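Local coordinates for putative cell adhesion protein (PDB 3LIU), which is a putative fimbrillin of the FimA/Mfa1 family that probably assembles into pili, through which the bacterium is likely to adhere, at residues Ile251-Lys263 with Val292-Asn305. Residues are numbered along the deposited sequence; the frame is centred on the assembly and turned at random. Where two conformers were deposited one is given.
Sequences IDEGSYKKGLQTK and VKSGESNVNEAYAN
The backbone O of K258 is gripped by two side-chain amides, one on each side of its carbonyl plane: N305 ND2 at 2.9 Å from across the contact and Q261 NE2 at 3.1 Å from its own segment. Two irregular loops of this beta-rich fimbrillin meet here, one carrying a type I beta turn from G254 to K257, the other leading into strand 308-319. Asparagine suits position 305, just after a cis peptide, because its short amide serves both polar groups of one residue: while ND2 holds K258 O, N305 OD1 takes K258 N on a lone pair at 2.8 Å in a nearly straight bond (176°). Q261 NE2 is also bonded to the hydroxyl of S207, which gives that amide a second partner.

The side chain of K258 is bent at chi2 (-57°), and its methylenes lie against CG of E296, a residue whose OE1 is bonded to Y235 OH. A long, flexible cation fits here: K258 NZ donates hydrogen bonds to S297 O, in its carbonyl plane at 2.9 Å, and to N298 O from above that carbonyl's plane, joining K258 to the backbone at both residues.

From within the turn, Y256 lays its ring face to face on Y303, ring centroids 3.6 Å apart and planes 12° from parallel. The two side chains run alongside each other, pointing the same way, with CD1 of Y256 over CG of Y303. Tyrosine suits both places: the flat rings stack, and the hydroxyls share a water, 2.9 Å from Y303 OH and only weakly bound by Y256 OH. An alanine in place of Y256 would remove this partner and probably leave the Y303 ring freer to turn. Beside the stack, N300 N donates to S255 O at 3.0 Å. Serine suits position 255 through its hydroxyl: OG bonds D376 and accepts from a second water, which in turn receives N300 ND2 at 2.8 Å.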
# COMPACT_ATOMS: atom_id res chain seq x y z
N ILE A 251 -13.14 -24.66 0.64
CA ILE A 251 -11.86 -24.29 0.10
C ILE A 251 -11.57 -22.79 0.15
O ILE A 251 -10.54 -22.36 -0.38
CB ILE A 251 -11.66 -24.91 -1.29
CG1 ILE A 251 -12.56 -24.27 -2.32
CG2 ILE A 251 -11.92 -26.44 -1.24
CD1 ILE A 251 -12.13 -24.62 -3.75
N ASP A 252 -12.46 -22.00 0.78
CA ASP A 252 -12.22 -20.54 0.91
C ASP A 252 -11.24 -20.17 2.02
O ASP A 252 -10.91 -19.00 2.19
CB ASP A 252 -13.54 -19.75 1.11
CG ASP A 252 -13.36 -18.27 0.80
OD1 ASP A 252 -12.87 -17.98 -0.31
OD2 ASP A 252 -13.71 -17.40 1.65
N GLU A 253 -10.82 -21.18 2.76
CA GLU A 253 -9.89 -21.06 3.87
C GLU A 253 -8.94 -22.26 3.72
O GLU A 253 -9.30 -23.25 3.06
CB GLU A 253 -10.69 -21.14 5.18
CG GLU A 253 -9.98 -20.70 6.44
CD GLU A 253 -10.94 -20.26 7.54
OE1 GLU A 253 -12.16 -20.32 7.29
OE2 GLU A 253 -10.48 -19.85 8.64
N GLY A 254 -7.76 -22.17 4.32
CA GLY A 254 -6.83 -23.28 4.42
C GLY A 254 -5.65 -22.95 5.33
O GLY A 254 -5.67 -21.96 6.05
N SER A 255 -4.60 -23.76 5.30
CA SER A 255 -3.39 -23.44 6.11
C SER A 255 -2.74 -22.09 5.70
O SER A 255 -2.10 -21.42 6.52
CB SER A 255 -2.36 -24.58 6.03
OG SER A 255 -1.82 -24.70 4.73
N TYR A 256 -2.96 -21.66 4.47
CA TYR A 256 -2.36 -20.46 3.97
C TYR A 256 -3.16 -19.15 4.21
O TYR A 256 -2.62 -18.06 4.07
CB TYR A 256 -2.13 -20.62 2.48
CG TYR A 256 -1.02 -21.59 2.05
CD1 TYR A 256 -0.11 -22.11 2.95
CD2 TYR A 256 -0.85 -21.90 0.70
CE1 TYR A 256 0.93 -22.93 2.53
CE2 TYR A 256 0.19 -22.73 0.27
CZ TYR A 256 1.08 -23.22 1.18
OH TYR A 256 2.11 -24.03 0.77
N LYS A 257 -4.44 -19.26 4.57
CA LYS A 257 -5.35 -18.12 4.51
C LYS A 257 -6.53 -18.43 5.40
O LYS A 257 -7.27 -19.41 5.13
CB LYS A 257 -5.80 -17.89 3.06
CG LYS A 257 -6.76 -16.75 2.80
CD LYS A 257 -8.21 -17.07 3.05
CE LYS A 257 -9.14 -16.05 2.40
NZ LYS A 257 -10.61 -16.42 2.60
N LYS A 258 -6.69 -17.65 6.47
CA LYS A 258 -7.76 -17.84 7.43
C LYS A 258 -8.83 -16.78 7.29
O LYS A 258 -8.55 -15.65 6.88
CB LYS A 258 -7.23 -17.86 8.88
CG LYS A 258 -6.27 -18.99 9.18
CD LYS A 258 -6.91 -20.37 8.88
CE LYS A 258 -6.05 -21.53 9.26
NZ LYS A 258 -6.76 -22.83 8.95
N GLY A 259 -10.05 -17.18 7.63
CA GLY A 259 -11.19 -16.29 7.72
C GLY A 259 -11.98 -16.00 6.45
O GLY A 259 -11.48 -16.12 5.31
N LEU A 260 -13.22 -15.59 6.64
CA LEU A 260 -13.99 -15.02 5.55
C LEU A 260 -13.50 -13.58 5.40
O LEU A 260 -13.78 -12.73 6.21
CB LEU A 260 -15.49 -15.07 5.84
CG LEU A 260 -16.50 -14.44 4.86
CD1 LEU A 260 -16.38 -15.05 3.46
CD2 LEU A 260 -17.96 -14.61 5.38
N GLN A 261 -12.78 -13.35 4.32
CA GLN A 261 -12.26 -12.07 3.97
C GLN A 261 -13.21 -11.45 2.93
O GLN A 261 -13.97 -12.14 2.25
CB GLN A 261 -10.84 -12.25 3.39
CG GLN A 261 -9.91 -12.97 4.36
CD GLN A 261 -8.45 -12.97 3.90
OE1 GLN A 261 -8.10 -12.36 2.88
NE2 GLN A 261 -7.59 -13.60 4.69
N THR A 262 -13.14 -10.14 2.80
CA THR A 262 -14.00 -9.40 1.87
C THR A 262 -13.41 -9.34 0.46
O THR A 262 -12.27 -8.89 0.24
CB THR A 262 -14.22 -7.98 2.43
OG1 THR A 262 -14.82 -8.08 3.74
CG2 THR A 262 -15.11 -7.11 1.50
N LYS A 263 -14.21 -9.78 -0.51
CA LYS A 263 -13.84 -9.70 -1.90
C LYS A 263 -13.73 -8.26 -2.38
O LYS A 263 -14.60 -7.43 -2.14
CB LYS A 263 -14.85 -10.41 -2.74
CG LYS A 263 -14.53 -10.43 -4.24
CD LYS A 263 -15.30 -11.57 -4.90
CE LYS A 263 -15.95 -11.20 -6.18
NZ LYS A 263 -17.15 -10.45 -5.91
N VAL A 292 -3.86 -13.55 12.72
CA VAL A 292 -5.08 -14.37 12.66
C VAL A 292 -5.77 -14.33 14.02
O VAL A 292 -5.19 -13.90 15.04
CB VAL A 292 -4.81 -15.81 12.18
CG1 VAL A 292 -4.21 -15.80 10.74
CG2 VAL A 292 -3.91 -16.57 13.23
N LYS A 293 -7.01 -14.76 14.07
CA LYS A 293 -7.76 -14.74 15.32
C LYS A 293 -7.16 -15.73 16.29
O LYS A 293 -6.66 -16.75 15.87
CB LYS A 293 -9.18 -15.16 15.01
CG LYS A 293 -10.13 -15.18 16.17
CD LYS A 293 -11.38 -15.98 15.80
CE LYS A 293 -12.48 -15.07 15.35
NZ LYS A 293 -13.23 -14.54 16.53
N SER A 294 -7.19 -15.45 17.59
CA SER A 294 -6.64 -16.39 18.55
C SER A 294 -7.46 -17.69 18.52
O SER A 294 -8.69 -17.66 18.34
CB SER A 294 -6.66 -15.80 19.96
OG SER A 294 -8.00 -15.69 20.35
N GLY A 295 -6.79 -18.81 18.65
CA GLY A 295 -7.49 -20.08 18.67
C GLY A 295 -7.81 -20.71 17.34
O GLY A 295 -8.60 -21.65 17.27
N GLU A 296 -7.19 -20.21 16.27
CA GLU A 296 -7.44 -20.77 14.93
C GLU A 296 -6.64 -22.09 14.85
O GLU A 296 -5.59 -22.19 15.46
CB GLU A 296 -7.00 -19.70 13.90
CG GLU A 296 -7.71 -19.65 12.60
CD GLU A 296 -9.18 -19.26 12.68
OE1 GLU A 296 -9.54 -18.05 12.67
OE2 GLU A 296 -9.97 -20.20 12.70
N SER A 297 -7.16 -23.13 14.19
CA SER A 297 -6.41 -24.35 13.94
C SER A 297 -5.77 -24.35 12.57
O SER A 297 -6.16 -23.59 11.68
CB SER A 297 -7.28 -25.60 14.07
OG SER A 297 -7.42 -25.93 15.45
N ASN A 298 -4.76 -25.18 12.45
CA ASN A 298 -4.10 -25.46 11.19
C ASN A 298 -3.65 -24.21 10.48
O ASN A 298 -4.09 -23.95 9.39
CB ASN A 298 -5.04 -26.29 10.30
CG ASN A 298 -4.34 -26.83 9.06
OD1 ASN A 298 -3.14 -27.12 9.07
ND2 ASN A 298 -5.09 -26.95 7.97
N VAL A 299 -2.78 -23.45 11.14
CA VAL A 299 -2.27 -22.19 10.67
C VAL A 299 -0.79 -22.38 10.27
O VAL A 299 0.06 -22.70 11.13
CB VAL A 299 -2.28 -21.11 11.82
CG1 VAL A 299 -1.63 -19.75 11.34
CG2 VAL A 299 -3.69 -20.86 12.29
N ASN A 300 -0.49 -22.16 8.99
CA ASN A 300 0.90 -22.04 8.56
C ASN A 300 1.29 -20.56 8.68
O ASN A 300 0.94 -19.72 7.83
CB ASN A 300 1.12 -22.61 7.16
CG ASN A 300 2.57 -22.57 6.72
OD1 ASN A 300 3.30 -21.69 7.13
ND2 ASN A 300 2.98 -23.53 5.86
N GLU A 301 2.03 -20.27 9.72
CA GLU A 301 2.30 -18.89 10.11
C GLU A 301 3.18 -18.11 9.14
O GLU A 301 3.19 -16.89 9.18
CB GLU A 301 2.95 -18.90 11.49
CG GLU A 301 1.90 -19.17 12.57
CD GLU A 301 2.49 -19.28 13.94
OE1 GLU A 301 3.72 -19.21 14.06
OE2 GLU A 301 1.72 -19.47 14.89
N ALA A 302 3.91 -18.82 8.28
CA ALA A 302 4.58 -18.20 7.17
C ALA A 302 3.59 -17.65 6.11
O ALA A 302 3.93 -16.73 5.38
CB ALA A 302 5.60 -19.20 6.54
N TYR A 303 2.37 -18.19 6.02
CA TYR A 303 1.41 -17.70 5.02
C TYR A 303 0.23 -16.93 5.57
O TYR A 303 -0.05 -15.83 5.09
CB TYR A 303 0.88 -18.84 4.19
CG TYR A 303 1.90 -19.53 3.31
CD1 TYR A 303 2.84 -20.41 3.84
CD2 TYR A 303 1.88 -19.37 1.94
CE1 TYR A 303 3.74 -21.07 3.02
CE2 TYR A 303 2.77 -20.04 1.10
CZ TYR A 303 3.69 -20.88 1.64
OH TYR A 303 4.58 -21.53 0.82
N ALA A 304 -0.47 -17.53 6.56
CA ALA A 304 -1.69 -16.95 7.17
C ALA A 304 -1.34 -15.99 8.32
O ALA A 304 -0.68 -16.43 9.28
CB ALA A 304 -2.56 -18.08 7.73
N ASN A 305 -1.75 -14.71 8.28
CA ASN A 305 -2.46 -14.04 7.17
C ASN A 305 -1.59 -12.90 6.65
O ASN A 305 -1.98 -11.73 6.60
CB ASN A 305 -3.85 -13.49 7.60
CG ASN A 305 -5.00 -14.50 7.38
OD1 ASN A 305 -4.79 -15.63 6.90
ND2 ASN A 305 -6.26 -14.08 7.76
O HOH W 1 0.85 -25.30 5.42
O HOH W 2 3.34 -22.19 -1.77